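Titin (Homo sapiens, PDB 6H4L) is a giant structural protein of the muscle sarcomere, represented by an immunoglobulin-like domain of its M-band segment. Local coordinates at residues 34-45 and 75-86. Residues are numbered along the deposited sequence; the frame is centred on the assembly and turned at random.
Sequences SKPTAEVKWYHN and DSGTYRAVCTNY
Pro-36 and Asn-85 open the pairing of the C and F strands of this I-set immunoglobulin sandwich. The carbonyl oxygen of Pro-36, at the turn carrying the cis peptide bond between Lys-35 and Pro-36, takes two donors. Asn-85 ND2 reaches Pro-36 O at 3.0 Å, nearly straight (174°) and on a lone pair, while Ser-34 OG donates to the same atom. The Asn-85 amide is further fixed by His-7 and Lys-87. Next to it in the chain, Tyr-86 crosses Pro-36 at about a right angle, with CE2 3.5 Å from Pro-36 CD.

From Glu-39 to Tyr-43 the strands run antiparallel, with paired backbone hydrogen bonds joining Glu-39 to Thr-84, Lys-41 to Val-82 and Tyr-43 to Arg-80. Val-40, Trp-42 and His-44 share one face with Cys-83, Ala-81 and Tyr-79. With CG anti to its carbonyl carbon (chi1 -77°), Trp-42 brings its six-membered ring over Ala-81, whose CB makes a CH-pi contact 3.7 Å from the ring centroid; Leu-66 of the facing sheet also touches the indole. On the other face, Tyr-43 CE2 meets Val-82 CG2.

His-44 lies over Tyr-79 in an offset stack, planes at 2° and centroids 4.3 Å apart. In its own ring plane, His-44 NE2 donates to Ser-76 O (2.9 Å), which it approaches from above the carbonyl plane. Tyr-79 OH binds Asp-75 O at 2.6 Å. Last, Asn-45 N donates to Thr-78 O, and Asn-45 OD1 accepts from Thr-78 N and from a water that also contacts Thr-78 OG1.

Side-chain amides thus extend the backbone pairing at both strand ends. The donor at His-44 NE2 places a hydrogen on that nitrogen, which a neutral ring could also carry. Its bond to Ser-76 O fixes the imidazole's turn about CB-CG; Asp-75 O holds the hydroxyl end of Tyr-79, whose ring rotation is limited by the stack.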
# COMPACT_ATOMS: atom_id res chain seq x y z
N SER A 34 7.18 -6.59 -11.32
CA SER A 34 8.55 -6.19 -11.01
C SER A 34 9.49 -7.38 -11.14
O SER A 34 9.17 -8.46 -10.67
CB SER A 34 8.61 -5.62 -9.58
OG SER A 34 9.90 -5.18 -9.22
N LYS A 35 10.62 -7.19 -11.81
CA LYS A 35 11.63 -8.24 -11.88
C LYS A 35 13.02 -7.61 -11.84
O LYS A 35 13.39 -6.87 -12.74
CB LYS A 35 11.47 -9.06 -13.17
CG LYS A 35 12.42 -10.23 -13.25
CD LYS A 35 12.32 -10.94 -14.60
CE LYS A 35 13.30 -12.10 -14.67
NZ LYS A 35 13.14 -12.88 -15.94
N PRO A 36 13.81 -7.89 -10.79
CA PRO A 36 13.47 -8.73 -9.64
C PRO A 36 12.36 -8.15 -8.77
O PRO A 36 11.94 -7.01 -8.95
CB PRO A 36 14.78 -8.77 -8.83
CG PRO A 36 15.56 -7.60 -9.28
CD PRO A 36 15.19 -7.37 -10.71
N THR A 37 11.88 -8.97 -7.85
CA THR A 37 10.77 -8.57 -6.99
C THR A 37 11.09 -7.30 -6.22
O THR A 37 12.19 -7.11 -5.71
CB THR A 37 10.41 -9.69 -6.01
OG1 THR A 37 11.61 -10.21 -5.42
CG2 THR A 37 9.71 -10.80 -6.76
N ALA A 38 10.09 -6.43 -6.16
CA ALA A 38 10.21 -5.10 -5.59
C ALA A 38 10.32 -5.15 -4.07
O ALA A 38 9.69 -5.98 -3.42
CB ALA A 38 9.00 -4.25 -5.97
N GLU A 39 11.12 -4.24 -3.54
CA GLU A 39 11.08 -3.90 -2.12
C GLU A 39 9.93 -2.91 -1.98
O GLU A 39 9.83 -1.97 -2.78
CB GLU A 39 12.38 -3.24 -1.69
CG GLU A 39 13.60 -4.13 -1.74
CD GLU A 39 13.56 -5.25 -0.72
OE1 GLU A 39 13.02 -5.03 0.39
OE2 GLU A 39 14.05 -6.36 -1.03
N VAL A 40 9.07 -3.12 -0.99
CA VAL A 40 7.88 -2.29 -0.85
C VAL A 40 7.93 -1.56 0.48
O VAL A 40 8.23 -2.16 1.53
CB VAL A 40 6.60 -3.15 -0.94
CG1 VAL A 40 5.37 -2.28 -0.83
CG2 VAL A 40 6.57 -3.92 -2.28
N LYS A 41 7.68 -0.26 0.44
CA LYS A 41 7.50 0.52 1.67
C LYS A 41 6.14 1.20 1.65
O LYS A 41 5.67 1.62 0.59
CB LYS A 41 8.61 1.56 1.82
CG LYS A 41 9.99 0.95 2.01
CD LYS A 41 11.02 2.04 2.26
CE LYS A 41 12.42 1.45 2.44
NZ LYS A 41 12.44 0.47 3.56
N TRP A 42 5.52 1.32 2.82
CA TRP A 42 4.21 1.94 2.92
C TRP A 42 4.29 3.17 3.79
O TRP A 42 5.06 3.19 4.75
CB TRP A 42 3.23 0.96 3.56
CG TRP A 42 2.74 -0.13 2.63
CD1 TRP A 42 3.25 -1.39 2.49
CD2 TRP A 42 1.60 -0.06 1.77
NE1 TRP A 42 2.51 -2.10 1.57
CE2 TRP A 42 1.49 -1.31 1.11
CE3 TRP A 42 0.66 0.93 1.48
CZ2 TRP A 42 0.46 -1.58 0.20
CZ3 TRP A 42 -0.34 0.66 0.58
CH2 TRP A 42 -0.42 -0.58 -0.06
N TYR A 43 3.50 4.18 3.45
CA TYR A 43 3.51 5.45 4.18
C TYR A 43 2.10 5.91 4.48
O TYR A 43 1.17 5.66 3.72
CB TYR A 43 4.22 6.53 3.34
CG TYR A 43 5.64 6.20 2.99
CD1 TYR A 43 6.70 6.73 3.71
CD2 TYR A 43 5.93 5.34 1.93
CE1 TYR A 43 8.01 6.42 3.39
CE2 TYR A 43 7.23 5.02 1.61
CZ TYR A 43 8.27 5.56 2.33
OH TYR A 43 9.57 5.25 2.01
N HIS A 44 1.94 6.58 5.63
CA HIS A 44 0.68 7.24 5.98
C HIS A 44 0.97 8.73 6.17
O HIS A 44 1.79 9.11 7.01
CB HIS A 44 0.10 6.64 7.25
CG HIS A 44 -1.16 7.31 7.73
ND1 HIS A 44 -1.50 7.38 9.06
CD2 HIS A 44 -2.16 7.92 7.05
CE1 HIS A 44 -2.66 8.02 9.18
NE2 HIS A 44 -3.07 8.36 7.98
N ASN A 45 0.32 9.57 5.37
CA ASN A 45 0.65 10.99 5.32
C ASN A 45 2.16 11.28 5.33
O ASN A 45 2.63 12.16 6.05
CB ASN A 45 -0.06 11.74 6.46
CG ASN A 45 -1.57 11.69 6.33
OD1 ASN A 45 -2.11 11.73 5.23
ND2 ASN A 45 -2.25 11.61 7.47
N ASP A 75 -6.77 7.59 11.51
CA ASP A 75 -6.29 6.70 10.46
C ASP A 75 -6.61 7.22 9.07
O ASP A 75 -6.13 6.67 8.07
CB ASP A 75 -6.89 5.31 10.66
CG ASP A 75 -6.37 4.64 11.90
OD1 ASP A 75 -5.13 4.63 12.08
OD2 ASP A 75 -7.19 4.13 12.69
N SER A 76 -7.42 8.27 9.00
CA SER A 76 -7.76 8.88 7.72
C SER A 76 -6.52 9.52 7.12
O SER A 76 -5.57 9.83 7.82
CB SER A 76 -8.84 9.94 7.91
OG SER A 76 -10.00 9.41 8.52
N GLY A 77 -6.54 9.72 5.80
CA GLY A 77 -5.47 10.44 5.15
C GLY A 77 -4.95 9.70 3.95
O GLY A 77 -5.63 8.83 3.39
N THR A 78 -3.73 10.03 3.55
CA THR A 78 -3.12 9.47 2.35
C THR A 78 -2.25 8.28 2.68
O THR A 78 -1.35 8.37 3.52
CB THR A 78 -2.27 10.54 1.63
OG1 THR A 78 -3.09 11.67 1.32
CG2 THR A 78 -1.66 9.97 0.35
N TYR A 79 -2.50 7.16 2.00
CA TYR A 79 -1.65 5.98 2.13
C TYR A 79 -0.94 5.79 0.82
O TYR A 79 -1.56 5.87 -0.24
CB TYR A 79 -2.48 4.74 2.48
CG TYR A 79 -2.94 4.79 3.92
CD1 TYR A 79 -2.18 4.23 4.94
CD2 TYR A 79 -4.12 5.43 4.26
CE1 TYR A 79 -2.59 4.30 6.27
CE2 TYR A 79 -4.54 5.51 5.58
CZ TYR A 79 -3.77 4.93 6.57
OH TYR A 79 -4.17 5.00 7.89
N ARG A 80 0.37 5.56 0.90
CA ARG A 80 1.19 5.42 -0.30
C ARG A 80 2.04 4.16 -0.24
O ARG A 80 2.63 3.85 0.80
CB ARG A 80 2.10 6.65 -0.44
CG ARG A 80 3.12 6.54 -1.57
CD ARG A 80 4.07 7.73 -1.60
NE ARG A 80 3.40 8.99 -1.91
CZ ARG A 80 3.27 9.50 -3.13
NH1 ARG A 80 3.75 8.83 -4.18
NH2 ARG A 80 2.67 10.67 -3.31
N ALA A 81 2.11 3.44 -1.36
CA ALA A 81 3.04 2.33 -1.52
C ALA A 81 4.14 2.78 -2.45
O ALA A 81 3.87 3.45 -3.45
CB ALA A 81 2.34 1.10 -2.10
N VAL A 82 5.38 2.43 -2.13
CA VAL A 82 6.51 2.68 -3.02
C VAL A 82 7.20 1.36 -3.31
O VAL A 82 7.59 0.65 -2.38
CB VAL A 82 7.50 3.64 -2.38
CG1 VAL A 82 8.69 3.90 -3.32
CG2 VAL A 82 6.80 4.95 -2.02
N CYS A 83 7.38 1.04 -4.60
CA CYS A 83 7.93 -0.25 -5.03
C CYS A 83 9.23 -0.00 -5.76
O CYS A 83 9.25 0.74 -6.74
CB CYS A 83 6.99 -0.91 -6.02
SG CYS A 83 5.32 -1.12 -5.36
N THR A 84 10.31 -0.61 -5.29
CA THR A 84 11.64 -0.31 -5.83
C THR A 84 12.42 -1.57 -6.16
O THR A 84 12.38 -2.56 -5.44
CB THR A 84 12.46 0.51 -4.80
OG1 THR A 84 11.75 1.70 -4.45
CG2 THR A 84 13.82 0.90 -5.38
N ASN A 85 13.12 -1.54 -7.28
CA ASN A 85 14.20 -2.49 -7.52
C ASN A 85 15.35 -1.75 -8.20
O ASN A 85 15.29 -0.53 -8.37
CB ASN A 85 13.73 -3.75 -8.27
CG ASN A 85 13.38 -3.49 -9.73
OD1 ASN A 85 13.66 -2.42 -10.27
ND2 ASN A 85 12.78 -4.49 -10.39
N TYR A 86 16.42 -2.45 -8.55
CA TYR A 86 17.59 -1.76 -9.08
C TYR A 86 17.32 -1.06 -10.41
O TYR A 86 18.05 -0.15 -10.79
CB TYR A 86 18.79 -2.71 -9.18
CG TYR A 86 18.80 -3.61 -10.39
CD1 TYR A 86 19.48 -3.24 -11.54
CD2 TYR A 86 18.16 -4.85 -10.38
CE1 TYR A 86 19.52 -4.06 -12.66
CE2 TYR A 86 18.21 -5.70 -11.50
CZ TYR A 86 18.89 -5.29 -12.63
OH TYR A 86 18.94 -6.10 -13.75
O HOH W 1 -1.55 13.64 3.04